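Long-range contact in magnesium and cobalt efflux protein (Bordetella parapertussis, PDB 3JTF), which probably takes part in the transport of magnesium and cobalt ions, this chain being its AMP-binding pair of CBS domains: residues E93-R98 with V115-V120. Residues are numbered along the deposited sequence; the frame is centred on the assembly and turned at random. Where two conformers were deposited one is given.
Sequences EFRASR and VTMEDV. With AMP (adenosine monophosphate), chain F; SO4 (sulfate ion), chain H.
The ring of Phe94 reaches from helix 87-96 to the point where strand 111-116 gives way to helix 117-126. Val120 CG2 sits at the ring's edge, near its plane, 3.9 Å from CE2. The backbone of the strand-helix junction comes in obliquely: Phe94 CE2 lies 3.5 Å from Met117 N, and CZ is close to the carbonyl oxygen of Val115. Ala102 of strand 101-105 also packs against Phe94.

The side chain of Met117, a selenomethionine, slides past Phe94 in the opposite direction, its CG anti to the backbone N (chi1 -163°) and 3.8 Å from Phe94 CB. The selenium lies against the same CB and 4.0 Å from Arg95 N, and the Met117 side chain crosses that of Arg95 at about a right angle. Leu91 and His100 also pack on Met117, and Arg95 continues outward to Val125 of the second subunit.

Beyond the junction, Thr116 turns away from Phe94 as the N-cap of helix 117-126. Its OG1 shares a 2.7 Å hydrogen bond with O3' of AMP, either being a possible donor, while Asp119 OD1 accepts from the ribose O2' at 2.7 Å. Asp119 OD2 in turn takes the Thr116 N-H (3.1 Å), on its anti side and 30° out of the carboxylate plane. This bond holds the Asp119 carboxylate against the backbone of the N-cap residue, with OD1 turned to the ribose hydroxyls.

The side chains that meet are mainly apolar, whereas Thr116 OG1 and the Asp119 carboxylate face the nucleotide, and a sulfate, probably from the crystallisation liquor, lies by the helix start. Phe94 thus packs against the first turn of helix 117-126, to which Met117 belongs, joining the hydrophobic core of this CBS domain to the AMP site where Thr116 and Asp119 hold the ribose hydroxyls.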
loop_
_atom_site.group_PDB
_atom_site.type_symbol
_atom_site.label_atom_id
_atom_site.label_comp_id
_atom_site.label_asym_id
_atom_site.label_seq_id
_atom_site.Cartn_x
_atom_site.Cartn_y
_atom_site.Cartn_z
ATOM N N GLU B 93 -12.442 12.451 2.292
ATOM C CA GLU B 93 -11.176 13.183 2.150
ATOM C C GLU B 93 -10.067 12.315 1.555
ATOM O O GLU B 93 -9.430 12.670 0.528
ATOM C CB GLU B 93 -10.733 13.755 3.495
ATOM C CG GLU B 93 -9.334 14.432 3.483
ATOM C CD GLU B 93 -8.944 15.028 4.837
ATOM O OE1 GLU B 93 -9.668 14.798 5.828
ATOM O OE2 GLU B 93 -7.924 15.759 4.906
ATOM N N PHE B 94 -9.871 11.168 2.172
ATOM C CA PHE B 94 -8.901 10.192 1.697
ATOM C C PHE B 94 -9.217 9.707 0.266
ATOM O O PHE B 94 -8.306 9.606 -0.554
ATOM C CB PHE B 94 -8.920 8.961 2.609
ATOM C CG PHE B 94 -8.033 9.035 3.832
ATOM C CD1 PHE B 94 -6.821 9.688 3.833
ATOM C CD2 PHE B 94 -8.398 8.325 4.987
ATOM C CE1 PHE B 94 -6.006 9.694 4.972
ATOM C CE2 PHE B 94 -7.596 8.317 6.121
ATOM C CZ PHE B 94 -6.384 9.004 6.119
ATOM N N ARG B 95 -10.478 9.400 -0.040
ATOM C CA ARG B 95 -10.839 8.919 -1.379
ATOM C C ARG B 95 -10.479 9.947 -2.463
ATOM O O ARG B 95 -10.099 9.570 -3.564
ATOM C CB ARG B 95 -12.336 8.579 -1.478
ATOM C CG ARG B 95 -12.736 7.166 -0.987
ATOM C CD ARG B 95 -14.280 6.993 -1.057
ATOM N NE ARG B 95 -14.793 5.679 -0.617
ATOM C CZ ARG B 95 -16.077 5.443 -0.405
ATOM N NH1 ARG B 95 -16.942 6.423 -0.597
ATOM N NH2 ARG B 95 -16.520 4.239 -0.028
ATOM N N ALA B 96 -10.620 11.232 -2.147
ATOM C CA ALA B 96 -10.358 12.315 -3.098
ATOM C C ALA B 96 -8.855 12.730 -3.150
ATOM O O ALA B 96 -8.425 13.420 -4.083
ATOM C CB ALA B 96 -11.249 13.547 -2.768
ATOM N N SER B 97 -8.067 12.242 -2.211
ATOM C CA SER B 97 -6.726 12.730 -1.993
ATOM C C SER B 97 -5.694 11.796 -2.604
ATOM O O SER B 97 -5.951 10.587 -2.758
ATOM C CB SER B 97 -6.461 12.814 -0.496
ATOM O OG SER B 97 -5.143 13.227 -0.243
ATOM N N ARG B 98 -4.504 12.349 -2.856
ATOM C CA ARG B 98 -3.307 11.496 -3.157
ATOM C C ARG B 98 -2.669 10.854 -1.916
ATOM O O ARG B 98 -1.835 9.978 -2.055
ATOM C CB ARG B 98 -2.244 12.302 -3.868
ATOM C CG ARG B 98 -2.673 12.827 -5.211
ATOM C CD ARG B 98 -1.848 14.051 -5.525
ATOM N NE ARG B 98 -0.522 13.739 -6.010
ATOM C CZ ARG B 98 0.613 14.350 -5.640
ATOM N NH1 ARG B 98 1.756 13.961 -6.198
ATOM N NH2 ARG B 98 0.645 15.302 -4.697
ATOM N N VAL B 115 -3.280 7.150 10.996
ATOM C CA VAL B 115 -4.491 6.515 10.525
ATOM C C VAL B 115 -4.406 6.443 9.011
ATOM O O VAL B 115 -3.791 7.321 8.368
ATOM C CB VAL B 115 -5.752 7.258 11.051
ATOM C CG1 VAL B 115 -5.866 8.627 10.430
ATOM C CG2 VAL B 115 -7.012 6.376 10.868
ATOM N N THR B 116 -4.958 5.369 8.458
ATOM C CA THR B 116 -5.019 5.145 7.008
ATOM C C THR B 116 -6.442 4.898 6.523
ATOM O O THR B 116 -7.345 4.610 7.315
ATOM C CB THR B 116 -4.136 3.958 6.522
ATOM O OG1 THR B 116 -4.733 2.703 6.876
ATOM C CG2 THR B 116 -2.666 4.043 7.056
HETATM N N MSE B 117 -6.631 5.027 5.207
HETATM C CA MSE B 117 -7.955 4.805 4.602
HETATM C C MSE B 117 -8.477 3.414 4.879
HETATM O O MSE B 117 -9.673 3.237 5.069
HETATM C CB MSE B 117 -7.952 5.043 3.087
HETATM C CG MSE B 117 -9.423 5.226 2.524
HETATM SE SE MSE B 117 -9.312 5.683 0.629
HETATM C CE MSE B 117 -9.001 3.840 -0.006
ATOM N N GLU B 118 -7.575 2.432 4.894
ATOM C CA GLU B 118 -7.952 1.060 5.224
ATOM C C GLU B 118 -8.558 0.942 6.603
ATOM O O GLU B 118 -9.598 0.286 6.746
ATOM C CB GLU B 118 -6.745 0.116 5.093
ATOM C CG GLU B 118 -7.034 -1.391 5.302
ATOM C CD GLU B 118 -5.697 -2.227 5.391
ATOM O OE1 GLU B 118 -4.931 -2.207 4.395
ATOM O OE2 GLU B 118 -5.394 -2.867 6.443
ATOM N N ASP B 119 -7.938 1.581 7.605
ATOM C CA ASP B 119 -8.479 1.598 8.973
ATOM C C ASP B 119 -9.898 2.192 8.994
ATOM O O ASP B 119 -10.767 1.719 9.692
ATOM C CB ASP B 119 -7.620 2.424 9.942
ATOM C CG ASP B 119 -6.193 1.890 10.102
ATOM O OD1 ASP B 119 -6.020 0.659 10.176
ATOM O OD2 ASP B 119 -5.258 2.736 10.119
ATOM N N VAL B 120 -10.102 3.282 8.266
ATOM C CA VAL B 120 -11.411 3.923 8.228
ATOM C C VAL B 120 -12.453 2.957 7.618
ATOM O O VAL B 120 -13.527 2.774 8.172
ATOM C CB VAL B 120 -11.328 5.242 7.418
ATOM C CG1 VAL B 120 -12.707 5.890 7.263
ATOM C CG2 VAL B 120 -10.306 6.228 8.073
HETATM P P AMP F . 0.077 -0.825 5.126
HETATM O O1P AMP F . 0.665 0.452 4.632
HETATM O O2P AMP F . -0.643 -1.637 4.102
HETATM O O3P AMP F . 1.049 -1.630 5.922
HETATM O "O5'" AMP F . -1.031 -0.483 6.219
HETATM C "C5'" AMP F . -1.645 -1.566 6.931
HETATM C "C4'" AMP F . -2.009 -1.051 8.290
HETATM O "O4'" AMP F . -0.882 -0.855 9.169
HETATM C "C3'" AMP F . -2.628 0.343 8.141
HETATM O "O3'" AMP F . -3.989 0.273 7.703
HETATM C "C2'" AMP F . -2.459 0.826 9.536
HETATM O "O2'" AMP F . -3.382 -0.039 10.301
HETATM C "C1'" AMP F . -0.995 0.436 9.791
HETATM N N9 AMP F . 0.175 1.254 9.309
HETATM C C8 AMP F . 0.498 1.734 8.071
HETATM N N7 AMP F . 1.700 2.381 8.088
HETATM C C5 AMP F . 2.176 2.285 9.353
HETATM C C6 AMP F . 3.389 2.705 10.070
HETATM N N6 AMP F . 4.338 3.404 9.440
HETATM N N1 AMP F . 3.482 2.432 11.390
HETATM C C2 AMP F . 2.552 1.731 12.041
HETATM N N3 AMP F . 1.436 1.274 11.447
HETATM C C4 AMP F . 1.194 1.542 10.130
HETATM S S SO4 H . -4.661 2.684 2.942
HETATM O O1 SO4 H . -4.272 2.297 1.594
HETATM O O2 SO4 H . -6.067 2.698 3.100
HETATM O O3 SO4 H . -4.018 1.747 3.887
HETATM O O4 SO4 H . -4.102 3.981 3.230
#